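Local coordinates for putative ABC transporter, periplasmic binding protein, amino acid (Neisseria gonorrhoeae, PDB 2YLN) that probably serves as the periplasmic receptor for L-cystine, delivering the captured amino acid to an ABC transporter for import, at residues T103-M108 / S170-Y175; A68-H73 / E211-D216. The protein carries 1 engineered substitution. All blocks are in the same frame, centred on the assembly; numbering follows the deposited sequence. Where two conformers were deposited one is given.

Interaction 1: T103-M108 / S170-Y175; sequences TQWDSM and SLTSNY. With CYS (cysteine), chain B; CYS (cysteine), chain C.
The carboxylate of D106 reaches the 170-175 turn because CG stands beside the backbone N (chi1 -73°), and T172 meets it with OG1 tucked between its own backbone N and carbonyl carbon (chi1 71°). T172 OG1 donates to D106 OD1 at 2.7 Å, using the anti lone pair of that oxygen. T172 N bonds the same D106 OD1 at 2.9 Å, but from above the carboxylate plane. The second oxygen, D106 OD2, takes L171 N at 3.2 Å through its syn lone pair, in a more bent bond (142°). Aspartate suits this place because its two oxygens can collect successive N-H groups of a turn, and threonine because one residue offers both an amide and a hydroxyl; together the three bonds fix the rotation of the carboxylate. Water 1 joins the sides again, donating to W105 O and to T172 OG1. The receiving backbone is a type I beta turn, S170 to S173, ending at the N-cap of helix 174-181, where S173 OG donates to S170 O and also bonds G176 N. In the two-lobed fold of periplasmic binding proteins, this contact joins the lobes across the cleft beside the ligand. Its two cysteine units form cystine, with SG of the chain B unit 2.1 Å from SG of the chain C unit. The broad indole of W105 sets one face against CB of the chain B unit and meets CB of the chain C unit obliquely, while M108 CB and water 1 lie on the other side. S170 OG donates to OXT of the chain C unit at 2.7 Å, and N174 N, in the first turn of the helix, donates to OXT of the chain B unit at 2.9 Å. R131 and N209 are further hydrogen-bonding partners of the ligand.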
loop_
_atom_site.group_PDB
_atom_site.type_symbol
_atom_site.label_atom_id
_atom_site.label_comp_id
_atom_site.label_asym_id
_atom_site.label_seq_id
_atom_site.Cartn_x
_atom_site.Cartn_y
_atom_site.Cartn_z
ATOM N N THR A 103 1.252 -11.625 -3.503
ATOM C CA THR A 103 -0.176 -11.728 -3.843
ATOM C C THR A 103 -0.589 -10.611 -4.769
ATOM O O THR A 103 -0.257 -9.444 -4.494
ATOM C CB THR A 103 -1.001 -11.752 -2.575
ATOM O OG1 THR A 103 -0.579 -12.849 -1.747
ATOM C CG2 THR A 103 -2.487 -11.870 -2.826
ATOM N N GLN A 104 -1.372 -10.907 -5.815
ATOM C CA GLN A 104 -1.984 -9.886 -6.654
ATOM C C GLN A 104 -2.837 -8.967 -5.809
ATOM O O GLN A 104 -3.607 -9.422 -4.942
ATOM C CB GLN A 104 -2.861 -10.532 -7.728
ATOM C CG GLN A 104 -2.132 -11.358 -8.739
ATOM C CD GLN A 104 -1.034 -10.645 -9.497
ATOM O OE1 GLN A 104 0.190 -11.016 -9.441
ATOM N NE2 GLN A 104 -1.391 -9.639 -10.185
ATOM N N TRP A 105 -2.825 -7.675 -6.122
ATOM C CA TRP A 105 -3.591 -6.735 -5.326
ATOM C C TRP A 105 -5.046 -7.124 -5.209
ATOM O O TRP A 105 -5.639 -7.102 -4.133
ATOM C CB TRP A 105 -3.476 -5.250 -5.812
ATOM C CG TRP A 105 -4.378 -4.484 -4.928
ATOM C CD1 TRP A 105 -5.699 -4.187 -5.143
ATOM C CD2 TRP A 105 -4.217 -4.284 -3.528
ATOM N NE1 TRP A 105 -6.326 -3.797 -4.010
ATOM C CE2 TRP A 105 -5.432 -3.909 -2.987
ATOM C CE3 TRP A 105 -3.129 -4.469 -2.640
ATOM C CZ2 TRP A 105 -5.633 -3.742 -1.658
ATOM C CZ3 TRP A 105 -3.333 -4.280 -1.306
ATOM C CH2 TRP A 105 -4.554 -3.970 -0.825
ATOM N N ASP A 106 -5.694 -7.491 -6.326
ATOM C CA ASP A 106 -7.106 -7.762 -6.279
ATOM C C ASP A 106 -7.479 -9.005 -5.570
ATOM O O ASP A 106 -8.675 -9.263 -5.338
ATOM C CB ASP A 106 -7.717 -7.634 -7.685
ATOM C CG ASP A 106 -7.837 -6.164 -8.178
ATOM O OD1 ASP A 106 -8.020 -5.289 -7.357
ATOM O OD2 ASP A 106 -7.758 -5.928 -9.342
ATOM N N SER A 107 -6.522 -9.780 -5.105
ATOM C CA SER A 107 -6.678 -10.943 -4.261
ATOM C C SER A 107 -6.310 -10.666 -2.787
ATOM O O SER A 107 -6.418 -11.561 -1.953
ATOM C CB SER A 107 -5.866 -12.130 -4.746
ATOM O OG SER A 107 -6.294 -12.542 -6.037
ATOM N N MET A 108 -5.781 -9.473 -2.500
ATOM C CA MET A 108 -5.120 -9.242 -1.214
ATOM C C MET A 108 -6.067 -9.272 -0.023
ATOM O O MET A 108 -5.871 -10.023 0.923
ATOM C CB MET A 108 -4.340 -7.939 -1.263
ATOM C CG MET A 108 -3.425 -7.759 -0.072
ATOM S SD MET A 108 -1.915 -8.799 -0.166
ATOM C CE MET A 108 -1.037 -7.911 -1.483
ATOM N N SER A 170 -6.157 -1.045 -10.474
ATOM C CA SER A 170 -6.532 -2.236 -9.795
ATOM C C SER A 170 -7.943 -2.041 -9.210
ATOM O O SER A 170 -8.221 -1.036 -8.565
ATOM C CB SER A 170 -5.528 -2.641 -8.727
ATOM O OG SER A 170 -5.420 -1.635 -7.724
ATOM N N LEU A 171 -8.875 -2.946 -9.507
ATOM C CA LEU A 171 -10.293 -2.678 -9.260
ATOM C C LEU A 171 -10.674 -2.505 -7.814
ATOM O O LEU A 171 -11.593 -1.761 -7.486
ATOM C CB LEU A 171 -11.160 -3.697 -9.877
ATOM C CG LEU A 171 -11.062 -3.827 -11.371
ATOM C CD1 LEU A 171 -12.091 -4.911 -11.795
ATOM C CD2 LEU A 171 -11.197 -2.477 -12.092
ATOM N N THR A 172 -10.021 -3.266 -6.930
ATOM C CA THR A 172 -10.421 -3.326 -5.525
ATOM C C THR A 172 -9.575 -2.436 -4.650
ATOM O O THR A 172 -9.806 -2.381 -3.442
ATOM C CB THR A 172 -10.314 -4.777 -4.972
ATOM O OG1 THR A 172 -8.931 -5.110 -4.851
ATOM C CG2 THR A 172 -11.085 -5.773 -5.851
ATOM N N SER A 173 -8.596 -1.733 -5.210
ATOM C CA SER A 173 -7.818 -0.792 -4.399
ATOM C C SER A 173 -8.674 0.360 -3.994
ATOM O O SER A 173 -9.699 0.665 -4.619
ATOM C CB SER A 173 -6.551 -0.342 -5.162
ATOM O OG SER A 173 -6.913 0.367 -6.313
ATOM N N ASN A 174 -8.245 1.125 -3.009
ATOM C CA ASN A 174 -8.894 2.357 -2.732
ATOM C C ASN A 174 -8.964 3.266 -3.927
ATOM O O ASN A 174 -9.944 4.000 -4.140
ATOM C CB ASN A 174 -8.341 3.066 -1.487
ATOM C CG ASN A 174 -6.928 3.571 -1.634
ATOM O OD1 ASN A 174 -6.002 2.836 -1.952
ATOM N ND2 ASN A 174 -6.793 4.875 -1.441
ATOM N N TYR A 175 -7.915 3.246 -4.770
ATOM C CA TYR A 175 -7.875 4.054 -5.981
ATOM C C TYR A 175 -8.927 3.588 -6.980
ATOM O O TYR A 175 -9.631 4.410 -7.582
ATOM C CB TYR A 175 -6.475 4.002 -6.574
ATOM C CG TYR A 175 -5.373 4.316 -5.607
ATOM C CD1 TYR A 175 -5.367 5.555 -4.962
ATOM C CD2 TYR A 175 -4.415 3.417 -5.294
ATOM C CE1 TYR A 175 -4.399 5.833 -3.999
ATOM C CE2 TYR A 175 -3.451 3.690 -4.356
ATOM C CZ TYR A 175 -3.476 4.864 -3.653
ATOM O OH TYR A 175 -2.566 5.185 -2.710
HETATM N N CYS B . -3.491 1.758 -0.970
HETATM C CA CYS B . -4.118 0.582 -1.609
HETATM C C CYS B . -5.411 0.196 -0.890
HETATM O O CYS B . -5.465 0.455 0.332
HETATM C CB CYS B . -3.169 -0.620 -1.591
HETATM S SG CYS B . -1.650 -0.359 -2.504
HETATM O OXT CYS B . -6.294 -0.382 -1.553
HETATM N N CYS C . -0.072 -1.413 -6.087
HETATM C CA CYS C . -1.482 -1.612 -6.502
HETATM C C CYS C . -1.861 -0.457 -7.444
HETATM O O CYS C . -0.965 0.382 -7.724
HETATM C CB CYS C . -2.383 -1.612 -5.296
HETATM S SG CYS C . -2.369 0.025 -4.444
HETATM O OXT CYS C . -3.008 -0.468 -7.847
HETATM O O HOH W 1 -7.725 -6.584 -2.270
#

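Interaction 2: A68-H73 / E211-D216; sequences APFTYH and ELAVLD
The P69 ring and the D216 side chain lie alongside each other, running in opposing senses, with P69 CD 3.8 Å from D216 CB. With CG of D216 anti to the backbone N (chi1 -166°), the aspartate stem is laid along the methylene edge of the pyrrolidine. The carboxylate continues past the ring until D216 OD2 lies 3.9 Å from A68 CB. The cis peptide before P69 bends the chain here, and the compact ring also brings P69 CD within 3.9 Å of A213 CA, an approach made easy by the small alanine. F70 presents its outer ring atoms obliquely to the helix: F70 CE2 is 3.9 Å from A213 CB, and F70 CZ packs on L212 CB. P69 CD lies 4.1 Å above one face of the F70 ring, toward its rim. F70 and T71 lie together opposite Y67, a classic beta bulge in the hairpin that includes strand 71-73, so the contact sets this hairpin of one lobe against the start of helix 211-220 in the other. D210, just before that helix, accepts A213 N. F276 of helix 267-276 packs on P69, F70 and L212. Among these mostly hydrophobic surfaces, a polar link is made by water 2, which donates to A68 O and A213 O.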
loop_
_atom_site.group_PDB
_atom_site.type_symbol
_atom_site.label_atom_id
_atom_site.label_comp_id
_atom_site.label_asym_id
_atom_site.label_seq_id
_atom_site.Cartn_x
_atom_site.Cartn_y
_atom_site.Cartn_z
ATOM N N ALA A 68 6.950 -0.648 -6.264
ATOM C CA ALA A 68 8.034 0.183 -5.761
ATOM C C ALA A 68 7.457 1.540 -5.370
ATOM O O ALA A 68 6.581 2.065 -6.041
ATOM C CB ALA A 68 9.135 0.316 -6.745
ATOM N N PRO A 69 7.970 2.191 -4.304
ATOM C CA PRO A 69 9.095 1.789 -3.443
ATOM C C PRO A 69 8.632 1.095 -2.149
ATOM O O PRO A 69 9.380 1.015 -1.186
ATOM C CB PRO A 69 9.776 3.122 -3.138
ATOM C CG PRO A 69 8.607 4.024 -2.989
ATOM C CD PRO A 69 7.631 3.589 -4.053
ATOM N N PHE A 70 7.400 0.589 -2.143
ATOM C CA PHE A 70 6.769 0.025 -0.949
ATOM C C PHE A 70 7.046 -1.468 -0.780
ATOM O O PHE A 70 7.183 -1.938 0.372
ATOM C CB PHE A 70 5.254 0.289 -0.991
ATOM C CG PHE A 70 4.918 1.734 -0.968
ATOM C CD1 PHE A 70 5.171 2.559 0.131
ATOM C CD2 PHE A 70 4.288 2.400 -2.029
ATOM C CE1 PHE A 70 4.808 3.865 0.179
ATOM C CE2 PHE A 70 3.898 3.730 -1.967
ATOM C CZ PHE A 70 4.134 4.471 -0.838
ATOM N N THR A 71 6.984 -2.246 -1.865
ATOM C CA THR A 71 7.054 -3.698 -1.771
ATOM C C THR A 71 7.433 -4.160 -3.183
ATOM O O THR A 71 6.595 -4.118 -4.098
ATOM C CB THR A 71 5.733 -4.276 -1.280
ATOM O OG1 THR A 71 5.798 -5.707 -1.458
ATOM C CG2 THR A 71 4.505 -3.763 -1.920
ATOM N N TYR A 72 8.715 -4.502 -3.354
ATOM C CA TYR A 72 9.228 -4.767 -4.707
ATOM C C TYR A 72 10.475 -5.590 -4.627
ATOM O O TYR A 72 11.023 -5.771 -3.562
ATOM C CB TYR A 72 9.497 -3.396 -5.446
ATOM C CG TYR A 72 10.654 -2.589 -4.927
ATOM C CD1 TYR A 72 10.496 -1.793 -3.823
ATOM C CD2 TYR A 72 11.873 -2.678 -5.508
ATOM C CE1 TYR A 72 11.562 -1.047 -3.348
ATOM C CE2 TYR A 72 12.963 -1.979 -5.006
ATOM C CZ TYR A 72 12.811 -1.188 -3.892
ATOM O OH TYR A 72 13.864 -0.419 -3.384
ATOM N N HIS A 73 10.946 -6.083 -5.776
ATOM C CA HIS A 73 12.202 -6.773 -5.813
ATOM C C HIS A 73 13.284 -5.899 -6.363
ATOM O O HIS A 73 13.114 -5.254 -7.383
ATOM C CB HIS A 73 12.105 -8.050 -6.676
ATOM C CG HIS A 73 11.261 -9.115 -6.049
ATOM N ND1 HIS A 73 11.775 -10.185 -5.324
ATOM C CD2 HIS A 73 9.945 -9.198 -5.921
ATOM C CE1 HIS A 73 10.766 -10.876 -4.825
ATOM N NE2 HIS A 73 9.636 -10.339 -5.227
ATOM N N GLU A 211 0.989 9.330 -4.110
ATOM C CA GLU A 211 1.938 10.373 -4.503
ATOM C C GLU A 211 3.370 9.892 -4.569
ATOM O O GLU A 211 4.138 10.226 -5.478
ATOM C CB GLU A 211 1.838 11.563 -3.558
ATOM C CG GLU A 211 2.745 12.701 -3.969
ATOM C CD GLU A 211 3.127 13.660 -2.850
ATOM O OE1 GLU A 211 3.084 13.266 -1.656
ATOM O OE2 GLU A 211 3.463 14.780 -3.119
ATOM N N LEU A 212 3.788 9.192 -3.499
ATOM C CA LEU A 212 5.184 8.751 -3.427
ATOM C C LEU A 212 5.513 7.669 -4.449
ATOM O O LEU A 212 6.625 7.664 -4.999
ATOM C CB LEU A 212 5.510 8.277 -2.008
ATOM C CG LEU A 212 5.259 9.349 -0.925
ATOM C CD1 LEU A 212 5.435 8.759 0.434
ATOM C CD2 LEU A 212 6.189 10.530 -1.090
ATOM N N ALA A 213 4.557 6.746 -4.696
ATOM C CA ALA A 213 4.804 5.732 -5.737
ATOM C C ALA A 213 4.915 6.380 -7.105
ATOM O O ALA A 213 5.751 5.997 -7.935
ATOM C CB ALA A 213 3.716 4.676 -5.732
ATOM N N VAL A 214 4.094 7.369 -7.383
ATOM C CA VAL A 214 4.145 8.080 -8.665
ATOM C C VAL A 214 5.454 8.877 -8.790
ATOM O O VAL A 214 6.121 8.793 -9.811
ATOM C CB VAL A 214 2.907 8.970 -8.864
ATOM C CG1 VAL A 214 3.103 9.842 -10.092
ATOM C CG2 VAL A 214 1.649 8.114 -8.982
ATOM N N LEU A 215 5.822 9.598 -7.708
ATOM C CA LEU A 215 7.075 10.313 -7.758
ATOM C C LEU A 215 8.253 9.389 -7.977
ATOM O O LEU A 215 9.203 9.718 -8.741
ATOM C CB LEU A 215 7.258 11.158 -6.496
ATOM C CG LEU A 215 6.334 12.331 -6.357
ATOM C CD1 LEU A 215 6.503 12.969 -4.977
ATOM C CD2 LEU A 215 6.525 13.395 -7.443
ATOM N N ASP A 216 8.252 8.216 -7.353
ATOM C CA ASP A 216 9.341 7.217 -7.525
ATOM C C ASP A 216 9.420 6.791 -8.985
ATOM O O ASP A 216 10.503 6.733 -9.578
ATOM C CB ASP A 216 9.125 6.039 -6.596
ATOM C CG ASP A 216 10.375 5.169 -6.500
ATOM O OD1 ASP A 216 11.360 5.655 -5.896
ATOM O OD2 ASP A 216 10.331 4.066 -7.011
HETATM O O HOH W 2 6.312 3.334 -8.433
#

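How the interactions relate
Along the chain the order is 68-73, 103-108, 170-175, 211-216, so interaction 1 falls within the span enclosed by interaction 2. Their centres lie 16 Å apart and their nearest atoms about 6 Å, without touching. In each, an earlier segment from one lobe meets a later one from the other, and bound cystine sits between the two contacts. Interaction 1 borders the ligand directly; in interaction 2 the F70 side chain stays about 7 Å from it, its ring meeting that of the pocket residue Y67. Y175 packs on strand 206-210, which leads into helix 211-220. Bridging the lobes at two places is consistent with the closed, ligand-loaded state of this receptor.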